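Matching sites in oxidoreductase from Methanosarcina mazei, a protein that binds flavin-adenine dinucleotide and probably works as an oxidoreductase of the flavin-containing amine oxidase family (PDB 3KA7 (chain A, 1.80 Å), residues V4-G9 and S246-A251), and in its relative uncharacterized protein PF1083 from Pyrococcus furiosus (PDB 3NRN (chain B, 2.10 Å), residues V4-G9 and S237-R242). Both blocks share one frame: the second was fitted to the first on N, CA, C and O of the twelve residues, RMSD 0.29 Å. Numbering follows each deposited sequence.

Structure 1 (3KA7); sequences VVIGAG and SNLGHA. With FAD (flavin-adenine dinucleotide), chain C.
I6 pairs with S246 in a parallel bridge, CA to CA 4.7 Å, where strands 2-6 and 243-246 lie side by side in the five-stranded parallel sheet of a Rossmann-type FAD-binding domain; beyond it N247 N donates to I6 O at 2.9 Å. The turn G7-G9 leads into helix 10-21, consistent with a GxGxxG dinucleotide-binding motif. G7 CA lies 3.4 Å from FAD O4B, where a side chain would collide with the ribose. With CG1 beside the backbone N (chi1 -54°), CG2 of I6 falls anti to it and meets L248 CD1 at 3.6 Å. Both methyls of L248 border the adenine, CD2 lying 3.1 Å from FAD C8A. S246 OG is hydrogen-bonded to T253 OG1 and accepts a weak hydrogen bond from L248 N.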
loop_
_atom_site.group_PDB
_atom_site.type_symbol
_atom_site.label_atom_id
_atom_site.label_comp_id
_atom_site.label_asym_id
_atom_site.label_seq_id
_atom_site.Cartn_x
_atom_site.Cartn_y
_atom_site.Cartn_z
ATOM N N VAL A 4 -23.292 7.547 4.480
ATOM C CA VAL A 4 -22.358 8.548 4.011
ATOM C C VAL A 4 -20.949 8.002 4.185
ATOM O O VAL A 4 -20.667 7.280 5.154
ATOM C CB VAL A 4 -22.513 9.892 4.761
ATOM C CG1 VAL A 4 -23.920 10.487 4.502
ATOM C CG2 VAL A 4 -22.271 9.707 6.238
ATOM N N VAL A 5 -20.091 8.337 3.234
ATOM C CA VAL A 5 -18.694 7.933 3.274
ATOM C C VAL A 5 -17.867 9.196 3.362
ATOM O O VAL A 5 -18.058 10.134 2.577
ATOM C CB VAL A 5 -18.309 7.159 2.000
ATOM C CG1 VAL A 5 -16.829 6.785 2.033
ATOM C CG2 VAL A 5 -19.173 5.903 1.870
ATOM N N ILE A 6 -16.950 9.234 4.326
ATOM C CA ILE A 6 -16.080 10.397 4.490
ATOM C C ILE A 6 -14.750 10.098 3.805
ATOM O O ILE A 6 -14.003 9.258 4.277
ATOM C CB ILE A 6 -15.834 10.702 5.981
ATOM C CG1 ILE A 6 -17.173 10.839 6.731
ATOM C CG2 ILE A 6 -14.993 11.971 6.124
ATOM C CD1 ILE A 6 -17.029 10.916 8.238
ATOM N N GLY A 7 -14.478 10.766 2.684
ATOM C CA GLY A 7 -13.224 10.594 1.948
ATOM C C GLY A 7 -13.389 9.631 0.786
ATOM O O GLY A 7 -13.921 8.521 0.964
ATOM N N ALA A 8 -12.935 10.056 -0.389
ATOM C CA ALA A 8 -12.999 9.246 -1.602
ATOM C C ALA A 8 -11.678 8.557 -1.897
ATOM O O ALA A 8 -11.265 8.494 -3.042
ATOM C CB ALA A 8 -13.443 10.093 -2.803
ATOM N N GLY A 9 -11.024 8.030 -0.865
ATOM C CA GLY A 9 -9.867 7.180 -1.090
ATOM C C GLY A 9 -10.342 5.832 -1.594
ATOM O O GLY A 9 -11.537 5.580 -1.680
ATOM N N SER A 246 -15.997 5.958 7.588
ATOM C CA SER A 246 -14.924 6.948 7.537
ATOM C C SER A 246 -13.693 6.347 6.897
ATOM O O SER A 246 -13.179 5.348 7.386
ATOM C CB SER A 246 -14.567 7.472 8.926
ATOM O OG SER A 246 -13.415 8.304 8.811
ATOM N N ASN A 247 -13.217 6.959 5.816
ATOM C CA ASN A 247 -12.017 6.502 5.115
ATOM C C ASN A 247 -10.778 7.313 5.537
ATOM O O ASN A 247 -9.781 7.388 4.798
ATOM C CB ASN A 247 -12.252 6.636 3.615
ATOM C CG ASN A 247 -11.235 5.891 2.777
ATOM O OD1 ASN A 247 -10.554 4.938 3.213
ATOM N ND2 ASN A 247 -11.153 6.297 1.540
ATOM N N LEU A 248 -10.834 7.901 6.733
ATOM C CA LEU A 248 -9.778 8.831 7.175
ATOM C C LEU A 248 -8.749 8.213 8.127
ATOM O O LEU A 248 -7.748 8.864 8.473
ATOM C CB LEU A 248 -10.418 10.064 7.842
ATOM C CG LEU A 248 -11.435 10.849 7.005
ATOM C CD1 LEU A 248 -11.779 12.116 7.779
ATOM C CD2 LEU A 248 -10.910 11.221 5.608
ATOM N N GLY A 249 -8.987 6.969 8.536
ATOM C CA GLY A 249 -8.192 6.304 9.586
ATOM C C GLY A 249 -8.702 6.665 10.974
ATOM O O GLY A 249 -9.365 7.686 11.148
ATOM N N HIS A 250 -8.381 5.841 11.966
ATOM C CA HIS A 250 -8.914 6.051 13.316
ATOM C C HIS A 250 -8.502 7.387 13.938
ATOM O O HIS A 250 -9.312 8.045 14.584
ATOM C CB HIS A 250 -8.513 4.911 14.250
ATOM C CG HIS A 250 -9.264 3.641 14.006
ATOM N ND1 HIS A 250 -10.555 3.442 14.450
ATOM C CD2 HIS A 250 -8.908 2.510 13.355
ATOM C CE1 HIS A 250 -10.960 2.236 14.094
ATOM N NE2 HIS A 250 -9.982 1.650 13.425
ATOM N N ALA A 251 -7.248 7.785 13.779
ATOM C CA ALA A 251 -6.825 9.046 14.405
ATOM C C ALA A 251 -7.664 10.251 13.952
ATOM O O ALA A 251 -8.174 11.026 14.777
ATOM C CB ALA A 251 -5.355 9.305 14.144
HETATM P PA FAD C . -6.729 7.542 1.358
HETATM O O1A FAD C . -6.022 7.871 2.646
HETATM O O2A FAD C . -5.866 7.438 0.122
HETATM O O5B FAD C . -7.877 8.632 1.095
HETATM C C5B FAD C . -8.431 9.354 2.187
HETATM C C4B FAD C . -9.270 10.452 1.527
HETATM O O4B FAD C . -9.976 11.210 2.490
HETATM C C3B FAD C . -8.381 11.422 0.744
HETATM O O3B FAD C . -8.820 11.516 -0.603
HETATM C C2B FAD C . -8.549 12.750 1.485
HETATM O O2B FAD C . -8.473 13.877 0.632
HETATM C C1B FAD C . -9.919 12.589 2.133
HETATM N N9A FAD C . -10.122 13.367 3.363
HETATM C C8A FAD C . -9.266 13.568 4.426
HETATM N N7A FAD C . -9.924 14.306 5.366
HETATM C C5A FAD C . -11.176 14.562 4.895
HETATM C C6A FAD C . -12.248 15.276 5.409
HETATM N N6A FAD C . -12.195 15.764 6.645
HETATM N N1A FAD C . -13.413 15.360 4.675
HETATM C C2A FAD C . -13.522 14.757 3.438
HETATM N N3A FAD C . -12.454 14.053 2.924
HETATM C C4A FAD C . -11.309 13.972 3.650
HETATM N N1 FAD C . -0.473 0.340 -2.373
HETATM C C2 FAD C . -0.504 -0.727 -3.255
HETATM O O2 FAD C . -1.394 -1.582 -3.155
HETATM N N3 FAD C . 0.482 -0.835 -4.223
HETATM C C4 FAD C . 1.492 0.106 -4.315
HETATM O O4 FAD C . 2.371 0.016 -5.173
HETATM C C4X FAD C . 1.528 1.172 -3.428
HETATM N N5 FAD C . 2.550 2.109 -3.502
HETATM C C5X FAD C . 2.561 3.174 -2.617
HETATM C C6 FAD C . 3.571 4.133 -2.689
HETATM C C7 FAD C . 3.575 5.215 -1.817
HETATM C C7M FAD C . 4.683 6.234 -1.915
HETATM C C8 FAD C . 2.565 5.325 -0.870
HETATM C C8M FAD C . 2.538 6.474 0.096
HETATM C C9 FAD C . 1.560 4.364 -0.787
HETATM C C9A FAD C . 1.552 3.287 -1.668
HETATM N N10 FAD C . 0.551 2.329 -1.588
HETATM C C10 FAD C . 0.532 1.280 -2.465
HETATM C "C1'" FAD C . -0.489 2.376 -0.517
HETATM C "C2'" FAD C . -1.775 2.972 -1.103
HETATM O "O2'" FAD C . -1.456 4.133 -1.864
HETATM C "C3'" FAD C . -2.725 3.320 0.039
HETATM O "O3'" FAD C . -2.785 2.227 0.948
HETATM C "C4'" FAD C . -4.156 3.654 -0.375
HETATM O "O4'" FAD C . -4.200 4.583 -1.439
HETATM C "C5'" FAD C . -4.826 4.288 0.838
HETATM O "O5'" FAD C . -6.208 4.323 0.582
HETATM P P FAD C . -7.227 4.691 1.743
HETATM O O1P FAD C . -8.489 3.884 1.554
HETATM O O2P FAD C . -6.596 4.578 3.116
HETATM O O3P FAD C . -7.647 6.227 1.511
#

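Structure 2 (3NRN); sequences VVVGAG and SNVGVR. With AMP (adenosine monophosphate), chain D.
V6 pairs with S237 in a parallel bridge, CA to CA 4.8 Å, and beyond it N238 N donates to V6 O at 2.9 Å. The turn G7-G9 carries the first two glycines of a sequence consistent with a GxGxxG dinucleotide-binding motif, here holding AMP. G7 CA lies 3.2 Å from AMP O4', where a side chain would collide with the ribose. V6 holds CG1 anti to its backbone N (chi1 178°), which places that methyl 3.8 Å from V239 CG2. Both methyls of V239 border the adenine, CG1 lying 3.7 Å from AMP N7. S237 OG is hydrogen-bonded to T244 OG1 and accepts a weak hydrogen bond from V239 N.

Structure 1 against structure 2
At the first exchange, I6(A) against V6(B), the CB atoms coincide within the error and both side chains are buried. The branches match crosswise by name: CG1 of I6(A) and CG2 of V6(B) are 0.2 Å apart, as are CG2 of I6(A) and CG1 of V6(B). The methyl that faces the second segment therefore has the same place in both, and what V6(B) lacks is the terminal CD1 of I6(A). The valine ends where CG1 of I6(A) carries on to CD1.

L248(A) against V239(B) alters the shape of the side chain beside the adenine. Their CB atoms also coincide within the error, and CG of L248(A) and CG2 of V239(B) lie 0.9 Å apart after superposition. CD1 of L248(A), the methyl against I6(A), has no counterpart in V239(B), while CG1 of V239(B) has none in L248(A). Valine spreads its bulk at the beta carbon, leucine one bond further out, yet each touches position 6 and G7. The bound group differs too: FAD in structure 1, AMP at this place in structure 2.

In the following helix, H250(A) stands against V241(B), so the ring atoms ND1, CE1 and NE2 have no counterpart; neither side chain touches the first segment. A251(A) is exchanged for R242(B).

The comparable CA atoms coincide within the error, and S246(A) and S237(B) keep their place. The hydrogen bond from N247(A) N to I6(A) O recurs as that from N238(B) N to V6(B) O. Away from the contact, the side chain of V4(A) lies differently from that of V4(B).

Structure 2 (3NRN)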
loop_
_atom_site.group_PDB
_atom_site.type_symbol
_atom_site.label_atom_id
_atom_site.label_comp_id
_atom_site.label_asym_id
_atom_site.label_seq_id
_atom_site.Cartn_x
_atom_site.Cartn_y
_atom_site.Cartn_z
ATOM N N VAL B 4 -23.252 7.604 4.438
ATOM C CA VAL B 4 -22.386 8.732 4.126
ATOM C C VAL B 4 -20.940 8.255 4.229
ATOM O O VAL B 4 -20.518 7.746 5.266
ATOM C CB VAL B 4 -22.579 9.917 5.119
ATOM C CG1 VAL B 4 -21.602 11.034 4.775
ATOM C CG2 VAL B 4 -24.010 10.443 5.053
ATOM N N VAL B 5 -20.184 8.424 3.154
ATOM C CA VAL B 5 -18.785 8.020 3.131
ATOM C C VAL B 5 -17.896 9.244 3.307
ATOM O O VAL B 5 -18.014 10.217 2.559
ATOM C CB VAL B 5 -18.447 7.332 1.799
ATOM C CG1 VAL B 5 -16.978 6.930 1.771
ATOM C CG2 VAL B 5 -19.345 6.108 1.620
ATOM N N VAL B 6 -17.017 9.207 4.303
ATOM C CA VAL B 6 -16.120 10.325 4.545
ATOM C C VAL B 6 -14.752 10.025 3.963
ATOM O O VAL B 6 -13.995 9.227 4.512
ATOM C CB VAL B 6 -15.972 10.633 6.061
ATOM C CG1 VAL B 6 -14.989 11.776 6.273
ATOM C CG2 VAL B 6 -17.317 11.002 6.645
ATOM N N GLY B 7 -14.442 10.676 2.847
ATOM C CA GLY B 7 -13.157 10.469 2.200
ATOM C C GLY B 7 -13.319 9.578 0.989
ATOM O O GLY B 7 -13.908 8.496 1.086
ATOM N N ALA B 8 -12.810 10.024 -0.153
ATOM C CA ALA B 8 -12.929 9.240 -1.377
ATOM C C ALA B 8 -11.651 8.486 -1.742
ATOM O O ALA B 8 -11.119 8.620 -2.850
ATOM C CB ALA B 8 -13.352 10.128 -2.525
ATOM N N GLY B 9 -11.156 7.698 -0.799
ATOM C CA GLY B 9 -9.973 6.906 -1.065
ATOM C C GLY B 9 -10.453 5.551 -1.558
ATOM O O GLY B 9 -11.661 5.340 -1.725
ATOM N N SER B 237 -16.014 5.830 7.413
ATOM C CA SER B 237 -14.871 6.730 7.400
ATOM C C SER B 237 -13.654 6.106 6.723
ATOM O O SER B 237 -13.221 5.015 7.078
ATOM C CB SER B 237 -14.503 7.146 8.827
ATOM O OG SER B 237 -13.452 8.100 8.809
ATOM N N ASN B 238 -13.107 6.810 5.742
ATOM C CA ASN B 238 -11.931 6.336 5.022
ATOM C C ASN B 238 -10.783 7.296 5.330
ATOM O O ASN B 238 -9.847 7.436 4.543
ATOM C CB ASN B 238 -12.237 6.311 3.518
ATOM C CG ASN B 238 -11.118 5.704 2.686
ATOM O OD1 ASN B 238 -10.389 4.804 3.126
ATOM N ND2 ASN B 238 -11.000 6.174 1.464
ATOM N N VAL B 239 -10.855 7.932 6.499
ATOM C CA VAL B 239 -9.858 8.919 6.915
ATOM C C VAL B 239 -8.866 8.496 8.028
ATOM O O VAL B 239 -8.089 9.314 8.522
ATOM C CB VAL B 239 -10.592 10.241 7.309
ATOM C CG1 VAL B 239 -9.610 11.300 7.744
ATOM C CG2 VAL B 239 -11.384 10.756 6.108
ATOM N N GLY B 240 -8.867 7.226 8.410
ATOM C CA GLY B 240 -7.939 6.787 9.447
ATOM C C GLY B 240 -8.505 6.925 10.853
ATOM O O GLY B 240 -9.260 7.859 11.138
ATOM N N VAL B 241 -8.113 6.005 11.732
ATOM C CA VAL B 241 -8.590 5.962 13.111
ATOM C C VAL B 241 -8.457 7.248 13.912
ATOM O O VAL B 241 -9.421 7.695 14.540
ATOM C CB VAL B 241 -7.895 4.827 13.900
ATOM C CG1 VAL B 241 -8.308 4.884 15.357
ATOM C CG2 VAL B 241 -8.276 3.481 13.311
ATOM N N ARG B 242 -7.270 7.843 13.886
ATOM C CA ARG B 242 -7.017 9.069 14.631
ATOM C C ARG B 242 -7.909 10.232 14.218
ATOM O O ARG B 242 -8.496 10.895 15.064
ATOM C CB ARG B 242 -5.547 9.467 14.497
ATOM C CG ARG B 242 -5.182 10.735 15.253
ATOM C CD ARG B 242 -3.677 10.880 15.424
ATOM N NE ARG B 242 -3.092 9.727 16.103
ATOM C CZ ARG B 242 -1.845 9.678 16.562
ATOM N NH1 ARG B 242 -1.040 10.722 16.420
ATOM N NH2 ARG B 242 -1.399 8.584 17.165
HETATM P P AMP D . -6.717 7.638 1.383
HETATM O O1P AMP D . -7.665 6.665 2.056
HETATM O O2P AMP D . -5.746 8.195 2.421
HETATM O O3P AMP D . -6.144 7.157 0.110
HETATM O "O5'" AMP D . -7.747 8.830 1.109
HETATM C "C5'" AMP D . -8.623 9.257 2.159
HETATM C "C4'" AMP D . -9.374 10.417 1.517
HETATM O "O4'" AMP D . -10.018 11.235 2.498
HETATM C "C3'" AMP D . -8.507 11.346 0.684
HETATM O "O3'" AMP D . -9.150 11.366 -0.607
HETATM C "C2'" AMP D . -8.616 12.689 1.437
HETATM O "O2'" AMP D . -8.552 13.880 0.627
HETATM C "C1'" AMP D . -9.998 12.551 2.050
HETATM N N9 AMP D . -10.203 13.284 3.315
HETATM C C8 AMP D . -9.330 13.422 4.348
HETATM N N7 AMP D . -9.929 14.095 5.365
HETATM C C5 AMP D . -11.202 14.315 5.009
HETATM C C6 AMP D . -12.345 14.986 5.642
HETATM N N6 AMP D . -12.180 15.523 6.882
HETATM N N1 AMP D . -13.502 15.013 4.937
HETATM C C2 AMP D . -13.619 14.414 3.701
HETATM N N3 AMP D . -12.595 13.829 3.029
HETATM C C4 AMP D . -11.392 13.774 3.652
#